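Local atomic coordinates of lactose Operon Repressor (Escherichia coli, PDB entry 1JYE), a protein that represses transcription of the lactose operon by binding operator DNA, which it releases when an inducer sugar binds. Residues Ile159-Glu164 with Leu319-Val324. The protein carries 1 engineered substitution. Residues are numbered along the deposited sequence; the frame is centred on the assembly and turned at random.
Sequences IIFSHE and LPVSLV
The ring of Phe161 meets Pro320 O at its edge, near the ring plane and 3.9 Å from CD1. Two aliphatic groups approach it obliquely: CB of Leu319, 3.7 Å from CD1, and CG1 of Val321, 4.0 Å from the same CD1. Phe161 and Leu319, paired across the strands, put their side chains on the same face of the sheet, where Leu296 of helix 293-308 touches both; CG of Phe161 lies anti to the carbonyl carbon (chi1 -71°), beside the backbone N. CD1 of Leu319 reaches the ring at CE1, and the same leucine also packs against Ile159, whose CG2 lies 3.7 Å from its CG. An alanine in place of Phe161 would probably open a gap beside CB and CD1 of Leu319, which lose the ring they pack against. The packing sits on the parallel pairing of strands 158-161 and 316-324, in the region that links the two subdomains of a periplasmic-binding-protein-like core; such crossover segments form the hinge in this fold. Leu319 bonds the other chain segment through both its backbone N and O, bracketing Phe161: its N donates to Ile160 O at 2.8 Å, nearly straight at 166°, and its O accepts from Ser162 N at 2.9 Å. Phe161 CA adds a CA-H...O contact to that same oxygen. Just past the pairing the chains part, and Ser162 becomes the N-cap of helix 163-177, its OG bonded to Asp165 N. CG2 of Val321 still reaches the turn, packing 3.8 Å from Ser162 O, while the Val321 side chain also touches Ile289 on strand 288-290, which runs antiparallel to 316-324.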
loop_
_atom_site.group_PDB
_atom_site.type_symbol
_atom_site.label_atom_id
_atom_site.label_comp_id
_atom_site.label_asym_id
_atom_site.label_seq_id
_atom_site.Cartn_x
_atom_site.Cartn_y
_atom_site.Cartn_z
ATOM N N ILE A 159 -10.975 16.943 8.558
ATOM C CA ILE A 159 -9.566 17.281 8.441
ATOM C C ILE A 159 -9.182 16.798 7.058
ATOM O O ILE A 159 -9.296 15.606 6.761
ATOM C CB ILE A 159 -8.668 16.534 9.449
ATOM C CG1 ILE A 159 -9.166 16.756 10.878
ATOM C CG2 ILE A 159 -7.228 17.036 9.300
ATOM C CD1 ILE A 159 -8.406 15.943 11.922
ATOM N N ILE A 160 -8.763 17.714 6.193
ATOM C CA ILE A 160 -8.345 17.314 4.859
ATOM C C ILE A 160 -7.107 18.101 4.469
ATOM O O ILE A 160 -6.761 19.093 5.113
ATOM C CB ILE A 160 -9.442 17.552 3.787
ATOM C CG1 ILE A 160 -9.653 19.050 3.564
ATOM C CG2 ILE A 160 -10.741 16.867 4.205
ATOM C CD1 ILE A 160 -10.548 19.357 2.375
ATOM N N PHE A 161 -6.429 17.639 3.428
ATOM C CA PHE A 161 -5.240 18.320 2.937
ATOM C C PHE A 161 -5.671 19.479 2.048
ATOM O O PHE A 161 -6.745 19.445 1.444
ATOM C CB PHE A 161 -4.373 17.349 2.142
ATOM C CG PHE A 161 -3.692 16.323 2.991
ATOM C CD1 PHE A 161 -2.674 16.697 3.862
ATOM C CD2 PHE A 161 -4.078 14.989 2.938
ATOM C CE1 PHE A 161 -2.044 15.749 4.676
ATOM C CE2 PHE A 161 -3.456 14.034 3.745
ATOM C CZ PHE A 161 -2.437 14.420 4.616
ATOM N N SER A 162 -4.837 20.507 1.971
ATOM C CA SER A 162 -5.155 21.663 1.143
ATOM C C SER A 162 -5.019 21.354 -0.348
ATOM O O SER A 162 -3.911 21.320 -0.887
ATOM C CB SER A 162 -4.246 22.838 1.499
ATOM O OG SER A 162 -4.521 23.947 0.656
ATOM N N HIS A 163 -6.147 21.125 -1.009
ATOM C CA HIS A 163 -6.144 20.850 -2.441
ATOM C C HIS A 163 -5.766 22.106 -3.226
ATOM O O HIS A 163 -5.163 22.017 -4.291
ATOM C CB HIS A 163 -7.520 20.340 -2.878
ATOM C CG HIS A 163 -8.659 21.150 -2.346
ATOM N ND1 HIS A 163 -9.177 22.239 -3.015
ATOM C CD2 HIS A 163 -9.358 21.050 -1.190
ATOM C CE1 HIS A 163 -10.146 22.774 -2.293
ATOM N NE2 HIS A 163 -10.276 22.072 -1.181
ATOM N N GLU A 164 -6.120 23.275 -2.700
ATOM C CA GLU A 164 -5.781 24.531 -3.372
ATOM C C GLU A 164 -4.263 24.664 -3.471
ATOM O O GLU A 164 -3.723 25.035 -4.515
ATOM C CB GLU A 164 -6.337 25.727 -2.590
ATOM C CG GLU A 164 -7.855 25.800 -2.540
ATOM C CD GLU A 164 -8.465 26.296 -3.838
ATOM O OE1 GLU A 164 -9.706 26.268 -3.955
ATOM O OE2 GLU A 164 -7.710 26.722 -4.735
ATOM N N LEU A 319 -4.865 20.706 6.366
ATOM C CA LEU A 319 -3.472 20.357 6.614
ATOM C C LEU A 319 -2.651 20.801 5.418
ATOM O O LEU A 319 -3.090 20.695 4.275
ATOM C CB LEU A 319 -3.312 18.849 6.807
ATOM C CG LEU A 319 -3.959 18.236 8.048
ATOM C CD1 LEU A 319 -3.706 16.732 8.053
ATOM C CD2 LEU A 319 -3.384 18.877 9.302
ATOM N N PRO A 320 -1.438 21.304 5.667
ATOM C CA PRO A 320 -0.582 21.755 4.570
ATOM C C PRO A 320 0.009 20.621 3.740
ATOM O O PRO A 320 0.056 19.465 4.173
ATOM C CB PRO A 320 0.499 22.555 5.292
ATOM C CG PRO A 320 0.654 21.794 6.578
ATOM C CD PRO A 320 -0.791 21.532 6.973
ATOM N N VAL A 321 0.439 20.971 2.535
ATOM C CA VAL A 321 1.084 20.039 1.623
ATOM C C VAL A 321 2.313 20.784 1.119
ATOM O O VAL A 321 2.440 21.994 1.326
ATOM C CB VAL A 321 0.181 19.662 0.420
ATOM C CG1 VAL A 321 -1.065 18.936 0.917
ATOM C CG2 VAL A 321 -0.203 20.916 -0.376
ATOM N N SER A 322 3.224 20.071 0.473
ATOM C CA SER A 322 4.426 20.703 -0.043
ATOM C C SER A 322 4.871 20.029 -1.326
ATOM O O SER A 322 4.479 18.899 -1.618
ATOM C CB SER A 322 5.550 20.639 0.997
ATOM O OG SER A 322 5.917 19.298 1.269
ATOM N N LEU A 323 5.681 20.740 -2.099
ATOM C CA LEU A 323 6.204 20.227 -3.354
ATOM C C LEU A 323 7.543 19.553 -3.095
ATOM O O LEU A 323 8.419 20.127 -2.449
ATOM C CB LEU A 323 6.407 21.373 -4.346
ATOM C CG LEU A 323 7.136 21.066 -5.657
ATOM C CD1 LEU A 323 6.269 20.173 -6.532
ATOM C CD2 LEU A 323 7.451 22.378 -6.381
ATOM N N VAL A 324 7.693 18.331 -3.595
ATOM C CA VAL A 324 8.938 17.587 -3.437
ATOM C C VAL A 324 9.553 17.514 -4.828
ATOM O O VAL A 324 9.075 16.777 -5.686
ATOM C CB VAL A 324 8.676 16.159 -2.915
ATOM C CG1 VAL A 324 9.995 15.410 -2.772
ATOM C CG2 VAL A 324 7.947 16.220 -1.578
#